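Local coordinates for AlyGC (Glaciecola chathamensis, PDB 5GKD), which degrades the marine polysaccharide alginate as a lyase of polysaccharide lyase family 6, cleaving its chains probably by beta-elimination, at residues E118-Y129 against G142-R153. Numbering follows the deposited sequence.
Sequences EKFEQDSWVMVY and GKRNKGVTMAVR. With PO4 (phosphate ion), chain G.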
ATOM      1  N   GLU A 118      -6.606   5.031   8.213  1.00 21.25           N
ATOM      2  CA  GLU A 118      -6.622   3.794   7.431  1.00 18.73           C
ATOM      3  C   GLU A 118      -7.845   2.970   7.790  1.00 21.07           C
ATOM      4  O   GLU A 118      -8.055   2.667   8.966  1.00 22.70           O
ATOM      5  CB  GLU A 118      -5.369   2.940   7.669  1.00 20.66           C
ATOM      6  CG  GLU A 118      -4.079   3.548   7.200  1.00 23.53           C
ATOM      7  CD  GLU A 118      -2.898   2.600   7.348  1.00 25.54           C
ATOM      8  OE1 GLU A 118      -2.942   1.484   6.784  1.00 22.86           O
ATOM      9  OE2 GLU A 118      -1.936   2.974   8.056  1.00 30.58           O
ATOM     10  N   LYS A 119      -8.621   2.566   6.776  1.00 20.16           N
ATOM     11  CA  LYS A 119      -9.857   1.828   7.037  1.00 20.35           C
ATOM     12  C   LYS A 119      -9.613   0.559   7.838  1.00 22.75           C
ATOM     13  O   LYS A 119     -10.450   0.186   8.661  1.00 22.93           O
ATOM     14  CB  LYS A 119     -10.582   1.480   5.728  1.00 19.85           C
ATOM     15  CG  LYS A 119     -11.321   2.651   5.074  1.00 19.89           C
ATOM     16  CD  LYS A 119     -12.129   2.198   3.848  1.00 19.42           C
ATOM     17  CE  LYS A 119     -13.360   1.444   4.281  1.00 18.47           C
ATOM     18  NZ  LYS A 119     -13.919   0.647   3.199  1.00 19.44           N
ATOM     19  N   PHE A 120      -8.487  -0.123   7.629  1.00 24.22           N
ATOM     20  CA  PHE A 120      -8.289  -1.408   8.287  1.00 21.80           C
ATOM     21  C   PHE A 120      -7.251  -1.351   9.385  1.00 21.31           C
ATOM     22  O   PHE A 120      -6.695  -2.378   9.776  1.00 24.56           O
ATOM     23  CB  PHE A 120      -8.012  -2.480   7.237  1.00 22.59           C
ATOM     24  CG  PHE A 120      -9.233  -2.751   6.431  1.00 20.98           C
ATOM     25  CD1 PHE A 120      -9.530  -1.969   5.338  1.00 19.59           C
ATOM     26  CD2 PHE A 120     -10.180  -3.643   6.890  1.00 20.70           C
ATOM     27  CE1 PHE A 120     -10.701  -2.157   4.642  1.00 19.97           C
ATOM     28  CE2 PHE A 120     -11.351  -3.828   6.205  1.00 20.01           C
ATOM     29  CZ  PHE A 120     -11.619  -3.086   5.086  1.00 19.34           C
ATOM     30  N   GLU A 121      -7.010  -0.162   9.908  1.00 23.01           N
ATOM     31  CA  GLU A 121      -6.415   0.009  11.222  1.00 24.59           C
ATOM     32  C   GLU A 121      -7.584   0.128  12.192  1.00 23.24           C
ATOM     33  O   GLU A 121      -8.273   1.152  12.220  1.00 21.61           O
ATOM     34  CB  GLU A 121      -5.502   1.226  11.246  1.00 20.85           C
ATOM     35  CG  GLU A 121      -4.497   1.245  12.371  1.00 37.98           C
ATOM     36  CD  GLU A 121      -3.496   0.098  12.316  1.00 34.77           C
ATOM     37  OE1 GLU A 121      -3.148  -0.427  13.388  1.00 41.09           O
ATOM     38  OE2 GLU A 121      -3.073  -0.295  11.215  1.00 33.79           O
ATOM     39  N   GLN A 122      -7.822  -0.940  12.953  1.00 23.40           N
ATOM     40  CA  GLN A 122      -9.033  -1.130  13.741  1.00 21.30           C
ATOM     41  C   GLN A 122      -9.022  -0.363  15.060  1.00 22.68           C
ATOM     42  O   GLN A 122      -8.019  -0.334  15.772  1.00 25.75           O
ATOM     43  CB  GLN A 122      -9.214  -2.621  14.037  1.00 22.99           C
ATOM     44  CG  GLN A 122     -10.290  -2.913  15.056  1.00 24.87           C
ATOM     45  CD  GLN A 122     -10.517  -4.386  15.248  1.00 32.12           C
ATOM     46  OE1 GLN A 122     -11.526  -4.798  15.812  1.00 38.37           O
ATOM     47  NE2 GLN A 122      -9.586  -5.196  14.770  1.00 37.80           N
ATOM     48  N   ASP A 123     -10.162   0.240  15.392  1.00 20.55           N
ATOM     49  CA  ASP A 123     -10.405   0.746  16.735  1.00 20.80           C
ATOM     50  C   ASP A 123     -11.904   0.661  17.012  1.00 21.67           C
ATOM     51  O   ASP A 123     -12.687   0.216  16.177  1.00 20.47           O
ATOM     52  CB  ASP A 123      -9.867   2.177  16.923  1.00 19.29           C
ATOM     53  CG  ASP A 123     -10.547   3.211  16.005  1.00 20.28           C
ATOM     54  OD1 ASP A 123     -11.554   2.906  15.316  1.00 22.99           O
ATOM     55  OD2 ASP A 123     -10.063   4.358  15.972  1.00 24.20           O
ATOM     56  N   SER A 124     -12.296   1.078  18.203  1.00 22.57           N
ATOM     57  CA  SER A 124     -13.693   1.182  18.573  1.00 19.76           C
ATOM     58  C   SER A 124     -13.912   2.571  19.133  1.00 18.84           C
ATOM     59  O   SER A 124     -12.977   3.201  19.624  1.00 20.90           O
ATOM     60  CB  SER A 124     -14.084   0.134  19.597  1.00 22.10           C
ATOM     61  OG  SER A 124     -14.311  -1.120  18.984  1.00 27.56           O
ATOM     62  N   TRP A 125     -15.141   3.055  19.045  1.00 19.88           N
ATOM     63  CA  TRP A 125     -15.367   4.408  19.529  1.00 16.58           C
ATOM     64  C   TRP A 125     -15.804   4.437  20.985  1.00 19.45           C
ATOM     65  O   TRP A 125     -15.400   5.346  21.720  1.00 19.79           O
ATOM     66  CB  TRP A 125     -16.382   5.127  18.646  1.00 15.79           C
ATOM     67  CG  TRP A 125     -15.761   5.656  17.386  1.00 17.38           C
ATOM     68  CD1 TRP A 125     -14.461   5.478  16.964  1.00 19.18           C
ATOM     69  CD2 TRP A 125     -16.390   6.475  16.400  1.00 15.27           C
ATOM     70  NE1 TRP A 125     -14.267   6.107  15.761  1.00 15.86           N
ATOM     71  CE2 TRP A 125     -15.430   6.740  15.403  1.00 18.18           C
ATOM     72  CE3 TRP A 125     -17.676   7.000  16.252  1.00 15.87           C
ATOM     73  CZ2 TRP A 125     -15.720   7.509  14.289  1.00 16.66           C
ATOM     74  CZ3 TRP A 125     -17.956   7.750  15.139  1.00 15.45           C
ATOM     75  CH2 TRP A 125     -16.993   7.999  14.179  1.00 18.24           C
ATOM     76  N   VAL A 126     -16.617   3.473  21.423  1.00 18.82           N
ATOM     77  CA  VAL A 126     -17.056   3.383  22.811  1.00 16.76           C
ATOM     78  C   VAL A 126     -16.896   1.947  23.292  1.00 18.94           C
ATOM     79  O   VAL A 126     -17.408   1.022  22.658  1.00 22.07           O
ATOM     80  CB  VAL A 126     -18.521   3.842  22.968  1.00 19.48           C
ATOM     81  CG1 VAL A 126     -18.922   3.859  24.421  1.00 15.06           C
ATOM     82  CG2 VAL A 126     -18.737   5.216  22.313  1.00 15.87           C
ATOM     83  N   MET A 127     -16.221   1.763  24.430  1.00 20.19           N
ATOM     84  CA  MET A 127     -16.067   0.460  25.069  1.00 18.54           C
ATOM     85  C   MET A 127     -16.500   0.566  26.516  1.00 20.07           C
ATOM     86  O   MET A 127     -15.940   1.368  27.269  1.00 16.73           O
ATOM     87  CB  MET A 127     -14.624  -0.045  25.002  1.00 20.39           C
ATOM     88  CG  MET A 127     -14.144  -0.278  23.596  1.00 23.80           C
ATOM     89  SD  MET A 127     -14.898  -1.676  22.761  1.00 41.46           S
ATOM     90  CE  MET A 127     -14.050  -2.995  23.491  1.00 27.19           C
ATOM     91  N   VAL A 128     -17.473  -0.261  26.914  1.00 19.91           N
ATOM     92  CA  VAL A 128     -18.022  -0.234  28.268  1.00 17.74           C
ATOM     93  C   VAL A 128     -17.430  -1.388  29.066  1.00 17.67           C
ATOM     94  O   VAL A 128     -17.426  -2.534  28.601  1.00 18.52           O
ATOM     95  CB  VAL A 128     -19.559  -0.310  28.253  1.00 16.82           C
ATOM     96  CG1 VAL A 128     -20.121   0.148  29.602  1.00 14.70           C
ATOM     97  CG2 VAL A 128     -20.120   0.555  27.160  1.00 18.27           C
ATOM     98  N   TYR A 129     -16.933  -1.093  30.262  1.00 17.45           N
ATOM     99  CA  TYR A 129     -16.491  -2.107  31.218  1.00 19.69           C
ATOM    100  C   TYR A 129     -17.217  -1.883  32.542  1.00 18.77           C
ATOM    101  O   TYR A 129     -18.013  -0.957  32.681  1.00 19.42           O
ATOM    102  CB  TYR A 129     -14.973  -2.068  31.441  1.00 17.98           C
ATOM    103  CG  TYR A 129     -14.132  -2.190  30.183  1.00 21.77           C
ATOM    104  CD1 TYR A 129     -13.965  -1.114  29.320  1.00 18.66           C
ATOM    105  CD2 TYR A 129     -13.517  -3.383  29.864  1.00 19.94           C
ATOM    106  CE1 TYR A 129     -13.202  -1.238  28.176  1.00 23.57           C
ATOM    107  CE2 TYR A 129     -12.760  -3.509  28.729  1.00 24.07           C
ATOM    108  CZ  TYR A 129     -12.602  -2.444  27.889  1.00 26.78           C
ATOM    109  OH  TYR A 129     -11.839  -2.590  26.759  1.00 33.88           O
ATOM    110  N   GLY A 142     -20.440   8.390  11.391  1.00 18.98           N
ATOM    111  CA  GLY A 142     -19.367   8.423  10.424  1.00 17.08           C
ATOM    112  C   GLY A 142     -18.146   7.569  10.691  1.00 18.50           C
ATOM    113  O   GLY A 142     -17.075   7.906  10.194  1.00 17.81           O
ATOM    114  N   LYS A 143     -18.245   6.484  11.444  1.00 17.05           N
ATOM    115  CA  LYS A 143     -17.070   5.629  11.609  1.00 19.18           C
ATOM    116  C   LYS A 143     -16.794   4.878  10.314  1.00 20.15           C
ATOM    117  O   LYS A 143     -17.653   4.140   9.829  1.00 19.40           O
ATOM    118  CB  LYS A 143     -17.248   4.654  12.766  1.00 17.11           C
ATOM    119  CG  LYS A 143     -15.994   3.839  13.063  1.00 17.73           C
ATOM    120  CD  LYS A 143     -16.139   3.069  14.377  1.00 17.13           C
ATOM    121  CE  LYS A 143     -14.776   2.579  14.922  1.00 18.55           C
ATOM    122  NZ  LYS A 143     -14.066   1.559  14.079  1.00 18.92           N
ATOM    123  N   ARG A 144     -15.599   5.068   9.744  1.00 23.01           N
ATOM    124  CA  ARG A 144     -15.302   4.521   8.427  1.00 21.53           C
ATOM    125  C   ARG A 144     -14.401   3.299   8.465  1.00 24.74           C
ATOM    126  O   ARG A 144     -14.254   2.628   7.441  1.00 21.40           O
ATOM    127  CB  ARG A 144     -14.642   5.567   7.517  1.00 22.83           C
ATOM    128  CG  ARG A 144     -14.890   7.004   7.841  1.00 25.74           C
ATOM    129  CD  ARG A 144     -16.295   7.510   7.546  1.00 24.92           C
ATOM    130  NE  ARG A 144     -16.592   7.707   6.154  1.00 30.80           N
ATOM    131  CZ  ARG A 144     -17.358   8.680   5.670  1.00 26.39           C
ATOM    132  NH1 ARG A 144     -17.894   9.609   6.452  1.00 23.43           N
ATOM    133  NH2 ARG A 144     -17.567   8.720   4.381  1.00 24.24           N
ATOM    134  N   ASN A 145     -13.802   2.997   9.601  1.00 21.73           N
ATOM    135  CA  ASN A 145     -12.757   1.996   9.671  1.00 20.72           C
ATOM    136  C   ASN A 145     -13.257   0.763  10.400  1.00 20.93           C
ATOM    137  O   ASN A 145     -14.286   0.777  11.069  1.00 20.93           O
ATOM    138  CB  ASN A 145     -11.528   2.558  10.383  1.00 18.64           C
ATOM    139  CG  ASN A 145     -11.785   2.826  11.831  1.00 22.13           C
ATOM    140  OD1 ASN A 145     -12.786   3.453  12.185  1.00 20.92           O
ATOM    141  ND2 ASN A 145     -10.887   2.337  12.697  1.00 20.34           N
ATOM    142  N   LYS A 146     -12.495  -0.308  10.266  1.00 18.43           N
ATOM    143  CA  LYS A 146     -12.821  -1.560  10.920  1.00 17.98           C
ATOM    144  C   LYS A 146     -12.917  -1.401  12.440  1.00 18.62           C
ATOM    145  O   LYS A 146     -12.186  -0.630  13.070  1.00 19.70           O
ATOM    146  CB  LYS A 146     -11.776  -2.609  10.551  1.00 18.64           C
ATOM    147  CG  LYS A 146     -11.966  -3.940  11.253  1.00 20.68           C
ATOM    148  CD  LYS A 146     -11.562  -5.104  10.403  1.00 21.20           C
ATOM    149  CE  LYS A 146     -11.822  -6.420  11.110  1.00 27.78           C
ATOM    150  NZ  LYS A 146     -11.806  -7.550  10.137  1.00 31.10           N
ATOM    151  N   GLY A 147     -13.830  -2.154  13.033  1.00 19.19           N
ATOM    152  CA  GLY A 147     -13.995  -2.073  14.472  1.00 18.53           C
ATOM    153  C   GLY A 147     -15.411  -1.614  14.748  1.00 22.89           C
ATOM    154  O   GLY A 147     -15.928  -0.675  14.140  1.00 19.27           O
ATOM    155  N   VAL A 148     -16.052  -2.309  15.690  1.00 22.62           N
ATOM    156  CA  VAL A 148     -17.399  -1.954  16.104  1.00 20.78           C
ATOM    157  C   VAL A 148     -17.410  -0.502  16.592  1.00 21.50           C
ATOM    158  O   VAL A 148     -16.401   0.022  17.083  1.00 20.15           O
ATOM    159  CB  VAL A 148     -17.877  -2.947  17.181  1.00 20.00           C
ATOM    160  CG1 VAL A 148     -17.072  -2.801  18.437  1.00 21.55           C
ATOM    161  CG2 VAL A 148     -19.392  -2.787  17.476  1.00 22.55           C
ATOM    162  N   THR A 149     -18.529   0.186  16.370  1.00 21.49           N
ATOM    163  CA  THR A 149     -18.632   1.548  16.885  1.00 19.58           C
ATOM    164  C   THR A 149     -18.684   1.537  18.408  1.00 18.27           C
ATOM    165  O   THR A 149     -17.956   2.280  19.075  1.00 18.78           O
ATOM    166  CB  THR A 149     -19.854   2.256  16.292  1.00 19.41           C
ATOM    167  OG1 THR A 149     -19.781   2.201  14.862  1.00 20.56           O
ATOM    168  CG2 THR A 149     -19.917   3.731  16.724  1.00 18.21           C
ATOM    169  N   MET A 150     -19.491   0.658  18.975  1.00 17.90           N
ATOM    170  CA  MET A 150     -19.665   0.588  20.418  1.00 17.87           C
ATOM    171  C   MET A 150     -19.792  -0.857  20.854  1.00 18.24           C
ATOM    172  O   MET A 150     -20.520  -1.630  20.231  1.00 18.06           O
ATOM    173  CB  MET A 150     -20.901   1.344  20.874  1.00 17.22           C
ATOM    174  CG  MET A 150     -21.155   1.209  22.358  1.00 16.92           C
ATOM    175  SD  MET A 150     -22.484   2.278  22.886  1.00 19.78           S
ATOM    176  CE  MET A 150     -22.334   2.120  24.663  1.00 15.61           C
ATOM    177  N   ALA A 151     -19.100  -1.209  21.934  1.00 17.93           N
ATOM    178  CA  ALA A 151     -19.160  -2.559  22.459  1.00 17.72           C
ATOM    179  C   ALA A 151     -19.225  -2.533  23.984  1.00 18.86           C
ATOM    180  O   ALA A 151     -18.776  -1.586  24.629  1.00 22.37           O
ATOM    181  CB  ALA A 151     -17.960  -3.386  21.981  1.00 18.13           C
ATOM    182  N   VAL A 152     -19.815  -3.579  24.546  1.00 18.57           N
ATOM    183  CA  VAL A 152     -19.763  -3.887  25.974  1.00 16.19           C
ATOM    184  C   VAL A 152     -18.810  -5.058  26.133  1.00 17.91           C
ATOM    185  O   VAL A 152     -19.031  -6.114  25.534  1.00 18.24           O
ATOM    186  CB  VAL A 152     -21.152  -4.256  26.521  1.00 18.71           C
ATOM    187  CG1 VAL A 152     -21.030  -4.873  27.898  1.00 17.39           C
ATOM    188  CG2 VAL A 152     -22.067  -3.057  26.539  1.00 18.52           C
ATOM    189  N   ARG A 153     -17.747  -4.876  26.903  1.00 20.42           N
ATOM    190  CA  ARG A 153     -16.768  -5.928  27.137  1.00 19.25           C
ATOM    191  C   ARG A 153     -17.138  -6.735  28.368  1.00 19.69           C
ATOM    192  O   ARG A 153     -17.664  -6.206  29.340  1.00 17.36           O
ATOM    193  CB  ARG A 153     -15.361  -5.365  27.357  1.00 21.47           C
ATOM    194  CG  ARG A 153     -14.673  -4.835  26.150  1.00 28.64           C
ATOM    195  CD  ARG A 153     -14.238  -5.941  25.212  1.00 28.98           C
ATOM    196  NE  ARG A 153     -12.830  -6.316  25.310  1.00 27.49           N
ATOM    197  CZ  ARG A 153     -12.393  -7.526  24.974  1.00 36.75           C
ATOM    198  NH1 ARG A 153     -13.263  -8.450  24.579  1.00 34.86           N
ATOM    199  NH2 ARG A 153     -11.110  -7.840  25.050  1.00 37.72           N
TER
HETATM  200  P   PO4 G 803      -9.162  -5.099  25.653  1.00 45.79           P
HETATM  201  O1  PO4 G 803     -10.409  -5.040  26.505  1.00 36.93           O
HETATM  202  O2  PO4 G 803      -7.939  -4.616  26.406  1.00 33.96           O
HETATM  203  O3  PO4 G 803      -9.400  -4.243  24.431  1.00 40.38           O
HETATM  204  O4  PO4 G 803      -8.898  -6.525  25.231  1.00 47.84           O
HETATM  205  O   HOH W   1     -11.925   5.237  14.022  1.00 22.68           O
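V126 and V128 meet the long side chain of M150 on one face of a parallel strand pair, 126-128 beside 150-152. M150 is extended, CG anti to the backbone N (chi1 176°), which lays CG against V126 CB and carries CE to V128 CG2 at 3.7 Å. On the face bearing M127 and A151, M127 folds back at chi2 and chi3; its SD rests on A151 CB and its CE reaches the aliphatic part of R153. Backbone bonds V126 O to A151 N, A151 O to V128 N and V128 O to R153 N zip the strands together. Where the chain turns at W125, T149 O accepts both W125 N and V126 N. K143 runs its methylenes over one face of the W125 indole, CB 3.6 Å from the centroid of the six-membered ring, then bends at chi4 to bury its ammonium among oxygens. NZ bonds D123 O at 2.8 Å and forms a salt bridge with D123 OD1; G147 O, N145 O and N145 OD1 also accept from it. A methionine in place of K143 would probably leave the D123 carboxylate without its countercharge and these carbonyls without their shared donor. N145 ND2 spans D123 OD1, met from above the carboxylate plane at 2.8 Å, and E121 O at 2.9 Å. Farther out, K146 N bonds K119 O. At the other end, Y129 OH and R153 NE share phosphate O1, while R153 NH2 takes O4 at 2.6 Å; R94 also binds this ion, probably acquired from the crystallisation liquor. The pair joins successive turns of a right-handed parallel beta-helix, flanked by strands 89-92 and 185-188, with F135 and L140 of strand 134-141 packing against its V126 and M150 side.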